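Side-chain contacts in periplasmic binding protein component of an ABC type zinc uptake transporter (Synechocystis sp., PDB 1PQ4), which probably captures zinc in the periplasm and hands it to an ABC transporter for uptake into the cell: residues T6-I9 with P10-Y14; E40-P43 with Q44-A47; V56-L60 with G61-P65; L265-P268 with L269-D272. All blocks are in the same frame, centred on the assembly; numbering follows the deposited sequence.

Contact 1. Residues T6-I9 with P10-Y14; sequences TVSI and PPQQY
Ile9 and Pro10 meet at the bend where strand 3-7 gives way to helix 10-20, the strand-to-helix junction of a beta-alpha-beta unit completed by strand 24-28. The two side chains cross at nearly a right angle, and the peptide link itself holds Ile9 CB and Pro10 CD 3.3 Å apart. Pro11 takes up the next position round the turn. The end of the Ile9 side chain meets its ring, with Pro11 CD 3.9 Å from Ile9 CD1. The isoleucine reaches this ring because its CG1 takes the crowded position between backbone N and carbonyl carbon (chi1 52°). Neither proline has an N-H to give, and the first donor after them to reach back is Gln12 N, which bonds to Ile9 O at 2.9 Å.

Gln12 also sends its side chain back toward the bend. CG is anti to its own carbonyl carbon and the chain runs extended beyond it, which carries OE1 to the backbone just left behind. There Gln12 OE1 accepts a fairly straight bond from Ile9 N at 3.0 Å. A second bond to Gln12 OE1, from the amide of Ser8, is weak and strongly bent. The position of OE1 is less certain than the rest, since Ile58 crowds it. Gln12 NE2 turns to Val56 O in the neighbouring strand, a weak bond. On the way Gln12 slides past Val7 in the opposite direction, with Gln12 CB 3.6 Å from Val7 CB. At Gln13 only the backbone is met, Val7 CG2 lying 4.1 Å from Gln13 N.

Contact 2. Residues E40-P43 with Q44-A47; sequences EPKP and QQLA
Two carboxamides, those of Gln45 and Gln44, reach back to Lys42 and are held very differently. Gln45 OE1 accepts Lys42 N at 2.9 Å, in the carbonyl plane and on a lone pair, with an N-H...O angle of 166°. The aliphatic part of Lys42 passes across the same amide at a slant, bringing Lys42 CG to 3.8 Å from Gln45 OE1, while Pro41 CA lies 3.5 Å from that oxygen. The Gln44 amide lies alongside the Pro43 ring, pointing the same way, but its NE2 approaches the ring carbons too closely and its first torsion is far from staggered (chi1 24°), so its exact placement is doubtful.

Gln45 owes its reach to a chain extended beyond CG, with CG anti to its carbonyl carbon. Both ends of its amide have further partners: OE1 is also bonded to the hydroxyl of Tyr39, and NE2 gives to Leu29 O. Tyr39 OH is in turn bonded to Lys42 NZ. An alanine in place of Gln45 would probably leave Lys42 N and Leu29 O without these mates and free the lysine backbone to shift at the helix start. Beside this polar cluster, Leu46 CD2 rests 4.1 Å from Pro41 CB. Backbone bonds then take over, Leu46 N to Lys42 O at 3.1 Å and Ala47 N to Pro43 O.

With Lys42 as N-cap and Gln45 three residues on, the side-chain-to-backbone bond is one half of a capping box. The lysine cannot supply the reciprocal half as a serine or aspartate would, and this half of a capping box stands at the start of surface helix 43-48.

Contact 3. Residues V56-L60 with G61-P65; sequences VLIGL and GFEQP
Glu63 grips the backbone of Ile58 and Gly59 with both carboxylate oxygens. Glu63 OE2 accepts Ile58 N at 2.6 Å and Glu63 OE1 accepts Gly59 N at 3.0 Å, each through its syn lone pair and each nearly straight, so two consecutive amides fix the rotation of the group. The hydroxyl of Ser8 is a further partner of OE2, and this concentration of polar partners would be expected to stabilise a negative charge in a buried place. A sharp bend at chi2 (91°) brings the carboxylate to the Ile58 and Gly59 amides, and Leu57 CD2 packs 3.6 Å from Glu63 CD.

Beside it, Ile58 and Phe62 cross obliquely, with Ile58 CD1 3.7 Å from Phe62 CD2. With CG anti to the backbone N (chi1 -172°), the Phe62 ring is turned to the isoleucine, and it also meets Trp135 edge-to-face. The Phe62 side chain is about 4 Å from that of the zinc ligand His37.

What brings these groups together is a type I' turn from Gly59 to Phe62, closed by Phe62 N to Gly59 O at 2.9 Å. Both glycines have backbone angles that would jam a side chain against the preceding carbonyl. A type I turn from Gly61 to Gln64 follows at once.

The double turn leaves the end of strand 54-57, which lies between strands 3-7 and 78-81, and leads on to helix 67-73.

Contact 4. Residues L265-P268 with L269-D272; sequences LLDP and LAAD
Asp267 to Ala270 form a type I beta turn following strand 262-266, with Pro268 (phi -69°) and Leu269 at its two corners. Proline suits the first corner, where its ring already holds phi near the required value. Past the turn the chain straightens through Ala270 before helix 273-288 begins. A water lies within bonding distance of two carbonyls, 2.8 Å from Ala270 O and 3.1 Å from Pro268 O, though it has more acceptors around it than protons to give.

Among the side chains Asp267 does most of the work. Its CG is anti to the backbone N (chi1 -173°), which swings the carboxylate over the turn, and Asp267 OD1 accepts Leu269 N at 2.9 Å from above the carboxylate plane. This is an Asx turn laid over the beta turn. Ala270 CB lies 3.9 Å from Asp267 OD2, and Leu269 CD2 packs 3.8 Å from Pro268 O, a carbonyl that also receives the indole N-H of Trp135. The Pro268 side chain is about 6 Å from the bound zinc ion.

Replacing Asp267 by alanine removes the carboxylate, and Leu269 N would probably be left without its mate and the turn freer to flex. The chemistry thus amounts to one carboxylate oxygen serving a backbone amide, which ties the corner beside the metal site to the Asp267 side chain.

Overall arrangement
Following the chain from its N terminus, the four contacts come in series, each closing a local turn; none nests within or crosses another. Contact 1 closes the exit of strand 3-7 into helix 10-20, contact 2 the start of surface helix 43-48, contact 3 the double turn after strand 54-57, and contact 4 the corner between strand 262-266 and helix 273-288. Contacts 1 and 3 leave neighbouring strands of one parallel sheet and touch directly. Contact 1 also meets contact 4, where Pro10 and Pro11 pack on Leu269, joining the N-terminal sheet to the C-terminal part. Contact 2 stands apart, touching none. Contacts 1, 3 and 4 each bring a side chain to about 6 to 8 Å from the zinc ion.

Contact 1. Residues T6-I9 with P10-Y14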
ATOM      1  N   THR A   6     -10.381  12.043   6.693  1.00 15.29           N
ATOM      2  CA  THR A   6      -9.621  12.060   5.474  1.00 14.92           C
ATOM      3  C   THR A   6      -8.486  11.090   5.641  1.00 12.48           C
ATOM      4  O   THR A   6      -7.848  10.962   6.735  1.00 13.22           O
ATOM      5  CB  THR A   6      -9.084  13.496   5.177  1.00 18.82           C
ATOM      6  OG1 THR A   6     -10.191  14.374   4.924  1.00 15.04           O
ATOM      7  CG2 THR A   6      -8.220  13.485   3.936  1.00 21.63           C
ATOM      8  N   VAL A   7      -8.211  10.355   4.571  1.00 10.89           N
ATOM      9  CA  VAL A   7      -7.082   9.445   4.626  1.00 10.74           C
ATOM     10  C   VAL A   7      -6.144   9.789   3.466  1.00 13.78           C
ATOM     11  O   VAL A   7      -6.541  10.485   2.531  1.00 16.99           O
ATOM     12  CB  VAL A   7      -7.514   7.968   4.504  1.00 13.59           C
ATOM     13  CG1 VAL A   7      -8.528   7.636   5.629  1.00 14.59           C
ATOM     14  CG2 VAL A   7      -8.129   7.734   3.112  1.00 10.74           C
ATOM     15  N   SER A   8      -4.921   9.295   3.531  1.00 14.24           N
ATOM     16  CA  SER A   8      -3.947   9.588   2.485  1.00 13.07           C
ATOM     17  C   SER A   8      -4.167   8.864   1.165  1.00 15.65           C
ATOM     18  O   SER A   8      -4.179   9.492   0.122  1.00 14.10           O
ATOM     19  CB  SER A   8      -2.535   9.271   2.979  1.00 15.71           C
ATOM     20  OG  SER A   8      -2.130  10.199   3.977  1.00 16.58           O
ATOM     21  N   ILE A   9      -4.415   7.555   1.213  1.00 11.45           N
ATOM     22  CA  ILE A   9      -4.506   6.807  -0.059  1.00 12.27           C
ATOM     23  C   ILE A   9      -5.728   5.934  -0.122  1.00 15.02           C
ATOM     24  O   ILE A   9      -6.298   5.576   0.914  1.00 15.49           O
ATOM     25  CB  ILE A   9      -3.212   5.982  -0.281  1.00 12.95           C
ATOM     26  CG1 ILE A   9      -2.909   5.137   0.971  1.00 14.32           C
ATOM     27  CG2 ILE A   9      -2.042   6.909  -0.539  1.00 11.71           C
ATOM     28  CD1 ILE A   9      -1.929   3.987   0.745  1.00 28.05           C
ATOM     29  N   PRO A  10      -6.165   5.574  -1.353  1.00 14.43           N
ATOM     30  CA  PRO A  10      -7.362   4.749  -1.536  1.00 14.43           C
ATOM     31  C   PRO A  10      -7.497   3.493  -0.674  1.00 10.07           C
ATOM     32  O   PRO A  10      -8.571   3.258  -0.126  1.00 14.44           O
ATOM     33  CB  PRO A  10      -7.373   4.429  -3.087  1.00 12.60           C
ATOM     34  CG  PRO A  10      -6.614   5.697  -3.661  1.00 12.46           C
ATOM     35  CD  PRO A  10      -5.512   5.907  -2.633  1.00 12.34           C
ATOM     36  N   PRO A  11      -6.427   2.685  -0.542  1.00 10.73           N
ATOM     37  CA  PRO A  11      -6.578   1.472   0.291  1.00 13.94           C
ATOM     38  C   PRO A  11      -7.066   1.803   1.717  1.00 15.92           C
ATOM     39  O   PRO A  11      -7.764   1.016   2.347  1.00 13.93           O
ATOM     40  CB  PRO A  11      -5.167   0.901   0.325  1.00 16.49           C
ATOM     41  CG  PRO A  11      -4.543   1.402  -0.916  1.00 16.33           C
ATOM     42  CD  PRO A  11      -5.079   2.754  -1.135  1.00 11.71           C
ATOM     43  N   GLN A  12      -6.670   2.966   2.228  1.00 13.88           N
ATOM     44  CA  GLN A  12      -7.091   3.328   3.581  1.00 12.78           C
ATOM     45  C   GLN A  12      -8.575   3.571   3.645  1.00 13.98           C
ATOM     46  O   GLN A  12      -9.177   3.468   4.705  1.00 13.57           O
ATOM     47  CB  GLN A  12      -6.350   4.575   4.051  1.00  9.30           C
ATOM     48  CG  GLN A  12      -4.923   4.301   4.377  1.00  9.85           C
ATOM     49  CD  GLN A  12      -4.243   5.588   4.796  1.00 18.36           C
ATOM     50  OE1 GLN A  12      -4.160   6.525   3.989  1.00 15.85           O
ATOM     51  NE2 GLN A  12      -3.771   5.647   6.059  1.00 13.33           N
ATOM     52  N   GLN A  13      -9.201   3.871   2.512  1.00 11.61           N
ATOM     53  CA  GLN A  13     -10.628   4.108   2.573  1.00 12.56           C
ATOM     54  C   GLN A  13     -11.290   2.753   2.820  1.00 12.35           C
ATOM     55  O   GLN A  13     -12.344   2.671   3.441  1.00 14.95           O
ATOM     56  CB  GLN A  13     -11.100   4.697   1.227  1.00 16.64           C
ATOM     57  CG  GLN A  13     -12.580   4.914   1.135  1.00 13.90           C
ATOM     58  CD  GLN A  13     -13.304   3.771   0.474  1.00 20.78           C
ATOM     59  OE1 GLN A  13     -14.512   3.606   0.645  1.00 28.16           O
ATOM     60  NE2 GLN A  13     -12.591   2.984  -0.283  1.00 13.84           N
ATOM     61  N   TYR A  14     -10.692   1.704   2.256  1.00 12.08           N
ATOM     62  CA  TYR A  14     -11.215   0.354   2.444  1.00 13.58           C
ATOM     63  C   TYR A  14     -11.156   0.004   3.973  1.00 15.44           C
ATOM     64  O   TYR A  14     -12.108  -0.519   4.550  1.00 13.09           O
ATOM     65  CB  TYR A  14     -10.351  -0.630   1.659  1.00 15.61           C
ATOM     66  CG  TYR A  14     -10.799  -2.078   1.746  1.00 16.15           C
ATOM     67  CD1 TYR A  14     -11.768  -2.584   0.865  1.00 21.39           C
ATOM     68  CD2 TYR A  14     -10.275  -2.931   2.716  1.00 10.73           C
ATOM     69  CE1 TYR A  14     -12.197  -3.894   0.951  1.00 20.59           C
ATOM     70  CE2 TYR A  14     -10.715  -4.271   2.834  1.00 14.39           C
ATOM     71  CZ  TYR A  14     -11.679  -4.724   1.930  1.00 23.24           C
ATOM     72  OH  TYR A  14     -12.151  -5.995   2.002  1.00 23.22           O
TER

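Contact 2. Residues E40-P43 with Q44-A47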
ATOM      1  N   GLU A  40       1.468  16.318  -4.444  1.00 25.31           N
ATOM      2  CA  GLU A  40       1.381  17.520  -3.636  1.00 31.49           C
ATOM      3  C   GLU A  40      -0.109  17.858  -3.583  1.00 28.86           C
ATOM      4  O   GLU A  40      -0.770  17.975  -4.614  1.00 29.45           O
ATOM      5  CB  GLU A  40       2.195  18.678  -4.217  1.00 35.34           C
ATOM      6  CG  GLU A  40       2.548  19.661  -3.093  1.00 51.84           C
ATOM      7  CD  GLU A  40       3.531  20.747  -3.491  1.00 62.32           C
ATOM      8  OE1 GLU A  40       3.216  21.532  -4.425  1.00 64.05           O
ATOM      9  OE2 GLU A  40       4.615  20.818  -2.856  1.00 66.30           O
ATOM     10  N   PRO A  41      -0.666  17.987  -2.373  1.00 24.47           N
ATOM     11  CA  PRO A  41      -2.093  18.297  -2.301  1.00 27.46           C
ATOM     12  C   PRO A  41      -2.516  19.578  -3.019  1.00 30.28           C
ATOM     13  O   PRO A  41      -1.805  20.569  -3.021  1.00 25.27           O
ATOM     14  CB  PRO A  41      -2.406  18.310  -0.792  1.00 28.87           C
ATOM     15  CG  PRO A  41      -1.126  18.207  -0.097  1.00 33.14           C
ATOM     16  CD  PRO A  41      -0.097  17.645  -1.065  1.00 29.94           C
ATOM     17  N   LYS A  42      -3.671  19.521  -3.668  1.00 31.72           N
ATOM     18  CA  LYS A  42      -4.195  20.659  -4.402  1.00 33.05           C
ATOM     19  C   LYS A  42      -4.837  21.660  -3.442  1.00 33.81           C
ATOM     20  O   LYS A  42      -5.359  21.295  -2.375  1.00 30.89           O
ATOM     21  CB  LYS A  42      -5.279  20.216  -5.386  1.00 39.26           C
ATOM     22  CG  LYS A  42      -4.933  19.105  -6.363  1.00 47.36           C
ATOM     23  CD  LYS A  42      -6.257  18.556  -6.970  1.00 51.59           C
ATOM     24  CE  LYS A  42      -6.025  17.467  -8.010  1.00 56.63           C
ATOM     25  NZ  LYS A  42      -5.280  16.291  -7.468  1.00 56.49           N
ATOM     26  N   PRO A  43      -4.840  22.946  -3.823  1.00 33.87           N
ATOM     27  CA  PRO A  43      -5.454  23.948  -2.941  1.00 32.24           C
ATOM     28  C   PRO A  43      -6.919  23.630  -2.576  1.00 30.80           C
ATOM     29  O   PRO A  43      -7.311  23.804  -1.444  1.00 27.06           O
ATOM     30  CB  PRO A  43      -5.300  25.258  -3.736  1.00 36.65           C
ATOM     31  CG  PRO A  43      -5.185  24.799  -5.182  1.00 39.48           C
ATOM     32  CD  PRO A  43      -4.343  23.550  -5.080  1.00 37.00           C
ATOM     33  N   GLN A  44      -7.720  23.150  -3.532  1.00 29.55           N
ATOM     34  CA  GLN A  44      -9.104  22.834  -3.238  1.00 31.10           C
ATOM     35  C   GLN A  44      -9.213  21.735  -2.180  1.00 32.92           C
ATOM     36  O   GLN A  44     -10.201  21.678  -1.446  1.00 26.22           O
ATOM     37  CB  GLN A  44      -9.860  22.396  -4.503  1.00 39.28           C
ATOM     38  CG  GLN A  44      -8.996  21.835  -5.624  1.00 52.35           C
ATOM     39  CD  GLN A  44      -8.160  22.908  -6.286  1.00 50.38           C
ATOM     40  OE1 GLN A  44      -8.683  23.924  -6.755  1.00 58.55           O
ATOM     41  NE2 GLN A  44      -6.859  22.698  -6.319  1.00 49.09           N
ATOM     42  N   GLN A  45      -8.205  20.857  -2.123  1.00 29.71           N
ATOM     43  CA  GLN A  45      -8.191  19.759  -1.155  1.00 29.15           C
ATOM     44  C   GLN A  45      -7.866  20.285   0.231  1.00 23.60           C
ATOM     45  O   GLN A  45      -8.508  19.892   1.193  1.00 26.28           O
ATOM     46  CB  GLN A  45      -7.138  18.702  -1.510  1.00 26.98           C
ATOM     47  CG  GLN A  45      -7.485  17.858  -2.669  1.00 31.08           C
ATOM     48  CD  GLN A  45      -6.428  16.814  -2.890  1.00 28.61           C
ATOM     49  OE1 GLN A  45      -5.271  17.139  -3.159  1.00 28.14           O
ATOM     50  NE2 GLN A  45      -6.809  15.560  -2.764  1.00 25.16           N
ATOM     51  N   LEU A  46      -6.853  21.143   0.332  1.00 24.48           N
ATOM     52  CA  LEU A  46      -6.482  21.699   1.638  1.00 28.03           C
ATOM     53  C   LEU A  46      -7.658  22.485   2.232  1.00 31.63           C
ATOM     54  O   LEU A  46      -7.854  22.465   3.444  1.00 28.50           O
ATOM     55  CB  LEU A  46      -5.268  22.606   1.508  1.00 30.69           C
ATOM     56  CG  LEU A  46      -4.003  21.878   1.048  1.00 33.34           C
ATOM     57  CD1 LEU A  46      -2.924  22.884   0.715  1.00 36.47           C
ATOM     58  CD2 LEU A  46      -3.532  20.936   2.122  1.00 26.91           C
ATOM     59  N   ALA A  47      -8.439  23.161   1.378  1.00 29.93           N
ATOM     60  CA  ALA A  47      -9.612  23.917   1.843  1.00 31.30           C
ATOM     61  C   ALA A  47     -10.673  22.971   2.386  1.00 34.84           C
ATOM     62  O   ALA A  47     -11.299  23.242   3.408  1.00 31.55           O
ATOM     63  CB  ALA A  47     -10.225  24.721   0.708  1.00 30.96           C
TER

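Contact 3. Residues V56-L60 with G61-P65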
ATOM      1  N   VAL A  56      -6.187  10.144   8.796  1.00 15.27           N
ATOM      2  CA  VAL A  56      -5.466   8.903   9.082  1.00 12.95           C
ATOM      3  C   VAL A  56      -4.183   8.772   8.266  1.00 15.20           C
ATOM      4  O   VAL A  56      -4.214   8.648   7.043  1.00 16.53           O
ATOM      5  CB  VAL A  56      -6.376   7.675   8.859  1.00 14.76           C
ATOM      6  CG1 VAL A  56      -5.550   6.343   9.075  1.00 13.91           C
ATOM      7  CG2 VAL A  56      -7.513   7.729   9.875  1.00 15.23           C
ATOM      8  N   LEU A  57      -3.052   8.836   8.968  1.00 11.19           N
ATOM      9  CA  LEU A  57      -1.743   8.743   8.365  1.00 13.54           C
ATOM     10  C   LEU A  57      -1.286   7.313   8.147  1.00 12.11           C
ATOM     11  O   LEU A  57      -1.538   6.418   8.982  1.00 11.82           O
ATOM     12  CB  LEU A  57      -0.699   9.360   9.298  1.00 14.66           C
ATOM     13  CG  LEU A  57      -0.923  10.813   9.738  1.00 19.28           C
ATOM     14  CD1 LEU A  57      -0.116  11.098  11.032  1.00 24.83           C
ATOM     15  CD2 LEU A  57      -0.534  11.729   8.605  1.00 19.82           C
ATOM     16  N   ILE A  58      -0.587   7.098   7.043  1.00 12.87           N
ATOM     17  CA  ILE A  58       0.036   5.796   6.858  1.00 15.76           C
ATOM     18  C   ILE A  58       1.193   5.822   7.897  1.00 17.24           C
ATOM     19  O   ILE A  58       1.512   4.825   8.551  1.00 16.57           O
ATOM     20  CB  ILE A  58       0.635   5.690   5.435  1.00 13.78           C
ATOM     21  CG1 ILE A  58      -0.496   5.438   4.406  1.00 15.04           C
ATOM     22  CG2 ILE A  58       1.722   4.631   5.397  1.00 12.52           C
ATOM     23  CD1 ILE A  58      -1.320   6.633   4.103  1.00 28.05           C
ATOM     24  N   GLY A  59       1.834   6.983   8.041  1.00 19.40           N
ATOM     25  CA  GLY A  59       2.934   7.079   8.995  1.00 19.23           C
ATOM     26  C   GLY A  59       4.271   6.732   8.365  1.00 18.68           C
ATOM     27  O   GLY A  59       4.399   6.676   7.143  1.00 18.40           O
ATOM     28  N   LEU A  60       5.257   6.475   9.207  1.00 14.66           N
ATOM     29  CA  LEU A  60       6.609   6.134   8.775  1.00 18.49           C
ATOM     30  C   LEU A  60       7.180   7.127   7.800  1.00 18.34           C
ATOM     31  O   LEU A  60       7.960   6.772   6.924  1.00 21.87           O
ATOM     32  CB  LEU A  60       6.650   4.698   8.178  1.00 19.39           C
ATOM     33  CG  LEU A  60       6.305   3.612   9.209  1.00 18.72           C
ATOM     34  CD1 LEU A  60       6.191   2.234   8.547  1.00 16.44           C
ATOM     35  CD2 LEU A  60       7.422   3.579  10.308  1.00 20.82           C
ATOM     36  N   GLY A  61       6.802   8.384   7.941  1.00 19.06           N
ATOM     37  CA  GLY A  61       7.317   9.380   7.020  1.00 16.27           C
ATOM     38  C   GLY A  61       6.594   9.490   5.697  1.00 23.03           C
ATOM     39  O   GLY A  61       6.890  10.369   4.890  1.00 20.68           O
ATOM     40  N   PHE A  62       5.640   8.612   5.445  1.00 17.48           N
ATOM     41  CA  PHE A  62       4.921   8.681   4.151  1.00 17.96           C
ATOM     42  C   PHE A  62       4.374  10.081   3.816  1.00 19.26           C
ATOM     43  O   PHE A  62       4.446  10.531   2.677  1.00 22.18           O
ATOM     44  CB  PHE A  62       3.757   7.699   4.171  1.00 15.14           C
ATOM     45  CG  PHE A  62       3.087   7.545   2.846  1.00 15.93           C
ATOM     46  CD1 PHE A  62       3.748   6.908   1.804  1.00 19.21           C
ATOM     47  CD2 PHE A  62       1.784   7.941   2.666  1.00 21.00           C
ATOM     48  CE1 PHE A  62       3.097   6.638   0.586  1.00 24.18           C
ATOM     49  CE2 PHE A  62       1.117   7.684   1.445  1.00 25.41           C
ATOM     50  CZ  PHE A  62       1.777   7.022   0.415  1.00 22.24           C
ATOM     51  N   GLU A  63       3.808  10.744   4.813  1.00 16.84           N
ATOM     52  CA  GLU A  63       3.192  12.062   4.663  1.00 19.44           C
ATOM     53  C   GLU A  63       4.105  13.255   5.008  1.00 25.56           C
ATOM     54  O   GLU A  63       3.657  14.406   4.967  1.00 27.21           O
ATOM     55  CB  GLU A  63       1.961  12.154   5.562  1.00 16.51           C
ATOM     56  CG  GLU A  63       0.737  11.292   5.136  1.00 15.92           C
ATOM     57  CD  GLU A  63       0.710   9.908   5.750  1.00 15.88           C
ATOM     58  OE1 GLU A  63       1.603   9.584   6.562  1.00 15.16           O
ATOM     59  OE2 GLU A  63      -0.231   9.133   5.432  1.00 15.92           O
ATOM     60  N   GLN A  64       5.359  12.973   5.354  1.00 27.18           N
ATOM     61  CA  GLN A  64       6.323  14.015   5.762  1.00 31.80           C
ATOM     62  C   GLN A  64       6.240  15.290   4.907  1.00 30.20           C
ATOM     63  O   GLN A  64       6.222  16.393   5.437  1.00 30.33           O
ATOM     64  CB  GLN A  64       7.786  13.455   5.735  1.00 29.78           C
ATOM     65  N   PRO A  65       6.179  15.145   3.579  1.00 29.54           N
ATOM     66  CA  PRO A  65       6.097  16.287   2.656  1.00 34.15           C
ATOM     67  C   PRO A  65       4.870  17.214   2.802  1.00 33.75           C
ATOM     68  O   PRO A  65       4.934  18.386   2.467  1.00 35.38           O
ATOM     69  CB  PRO A  65       6.092  15.623   1.284  1.00 32.66           C
ATOM     70  CG  PRO A  65       6.711  14.285   1.530  1.00 37.16           C
ATOM     71  CD  PRO A  65       6.172  13.879   2.836  1.00 30.51           C
TER

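Contact 4. Residues L265-P268 with L269-D272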
ATOM      1  N   LEU A 265       0.209  -5.559 -14.863  1.00 21.26           N
ATOM      2  CA  LEU A 265       0.137  -4.425 -13.961  1.00 23.99           C
ATOM      3  C   LEU A 265      -0.206  -4.868 -12.561  1.00 24.24           C
ATOM      4  O   LEU A 265      -1.017  -5.777 -12.366  1.00 24.20           O
ATOM      5  CB  LEU A 265      -0.945  -3.447 -14.388  1.00 30.79           C
ATOM      6  CG  LEU A 265      -0.680  -2.613 -15.642  1.00 37.99           C
ATOM      7  CD1 LEU A 265      -1.754  -1.537 -15.797  1.00 37.66           C
ATOM      8  CD2 LEU A 265       0.689  -1.985 -15.519  1.00 34.37           C
ATOM      9  N   LEU A 266       0.433  -4.252 -11.574  1.00 21.08           N
ATOM     10  CA  LEU A 266       0.065  -4.541 -10.176  1.00 19.69           C
ATOM     11  C   LEU A 266      -0.339  -3.139  -9.713  1.00 24.10           C
ATOM     12  O   LEU A 266       0.253  -2.135 -10.156  1.00 27.97           O
ATOM     13  CB  LEU A 266       1.254  -5.063  -9.362  1.00 20.18           C
ATOM     14  CG  LEU A 266       1.841  -6.397  -9.789  1.00 19.13           C
ATOM     15  CD1 LEU A 266       2.936  -6.836  -8.788  1.00 18.18           C
ATOM     16  CD2 LEU A 266       0.735  -7.451  -9.845  1.00 20.61           C
ATOM     17  N   ASP A 267      -1.375  -3.029  -8.906  1.00 17.62           N
ATOM     18  CA  ASP A 267      -1.804  -1.706  -8.465  1.00 15.33           C
ATOM     19  C   ASP A 267      -1.650  -1.626  -6.938  1.00 16.05           C
ATOM     20  O   ASP A 267      -2.488  -2.149  -6.196  1.00 17.79           O
ATOM     21  CB  ASP A 267      -3.269  -1.484  -8.798  1.00 14.18           C
ATOM     22  CG  ASP A 267      -3.700  -0.078  -8.512  1.00 18.56           C
ATOM     23  OD1 ASP A 267      -2.905   0.687  -7.877  1.00 16.76           O
ATOM     24  OD2 ASP A 267      -4.838   0.265  -8.910  1.00 23.00           O
ATOM     25  N   PRO A 268      -0.579  -1.010  -6.460  1.00 14.75           N
ATOM     26  CA  PRO A 268      -0.435  -0.923  -4.989  1.00 13.40           C
ATOM     27  C   PRO A 268      -1.468   0.008  -4.327  1.00 14.78           C
ATOM     28  O   PRO A 268      -1.649  -0.040  -3.106  1.00 15.55           O
ATOM     29  CB  PRO A 268       1.003  -0.429  -4.814  1.00 18.51           C
ATOM     30  CG  PRO A 268       1.175   0.485  -6.007  1.00 19.16           C
ATOM     31  CD  PRO A 268       0.557  -0.376  -7.155  1.00 12.07           C
ATOM     32  N   LEU A 269      -2.175   0.833  -5.122  1.00 12.24           N
ATOM     33  CA  LEU A 269      -3.137   1.791  -4.566  1.00 14.20           C
ATOM     34  C   LEU A 269      -4.598   1.467  -4.822  1.00 14.92           C
ATOM     35  O   LEU A 269      -5.471   2.328  -4.655  1.00 14.38           O
ATOM     36  CB  LEU A 269      -2.889   3.239  -5.080  1.00 15.22           C
ATOM     37  CG  LEU A 269      -1.487   3.808  -4.843  1.00 23.69           C
ATOM     38  CD1 LEU A 269      -1.459   5.317  -5.255  1.00 24.53           C
ATOM     39  CD2 LEU A 269      -1.133   3.667  -3.352  1.00 20.20           C
ATOM     40  N   ALA A 270      -4.879   0.234  -5.207  1.00 14.49           N
ATOM     41  CA  ALA A 270      -6.271  -0.169  -5.454  1.00 12.83           C
ATOM     42  C   ALA A 270      -7.143   0.030  -4.204  1.00 17.18           C
ATOM     43  O   ALA A 270      -6.732  -0.346  -3.103  1.00 15.35           O
ATOM     44  CB  ALA A 270      -6.318  -1.658  -5.873  1.00 18.32           C
ATOM     45  N   ALA A 271      -8.349   0.574  -4.380  1.00 11.92           N
ATOM     46  CA  ALA A 271      -9.253   0.786  -3.259  1.00 13.43           C
ATOM     47  C   ALA A 271      -9.953  -0.526  -2.876  1.00 17.45           C
ATOM     48  O   ALA A 271     -10.350  -0.696  -1.738  1.00 15.81           O
ATOM     49  CB  ALA A 271     -10.307   1.859  -3.599  1.00 16.90           C
ATOM     50  N   ASP A 272     -10.088  -1.450  -3.831  1.00 10.21           N
ATOM     51  CA  ASP A 272     -10.795  -2.748  -3.607  1.00 17.12           C
ATOM     52  C   ASP A 272      -9.663  -3.606  -3.123  1.00 17.67           C
ATOM     53  O   ASP A 272      -9.255  -4.572  -3.756  1.00 16.52           O
ATOM     54  CB  ASP A 272     -11.366  -3.204  -4.978  1.00 21.76           C
ATOM     55  CG  ASP A 272     -12.304  -4.403  -4.878  1.00 38.85           C
ATOM     56  OD1 ASP A 272     -12.978  -4.580  -3.848  1.00 46.98           O
ATOM     57  OD2 ASP A 272     -12.390  -5.170  -5.865  1.00 51.60           O
TER
HETATM   58  O   HOH W   1      -4.304  -1.485  -2.410  1.00 15.98           O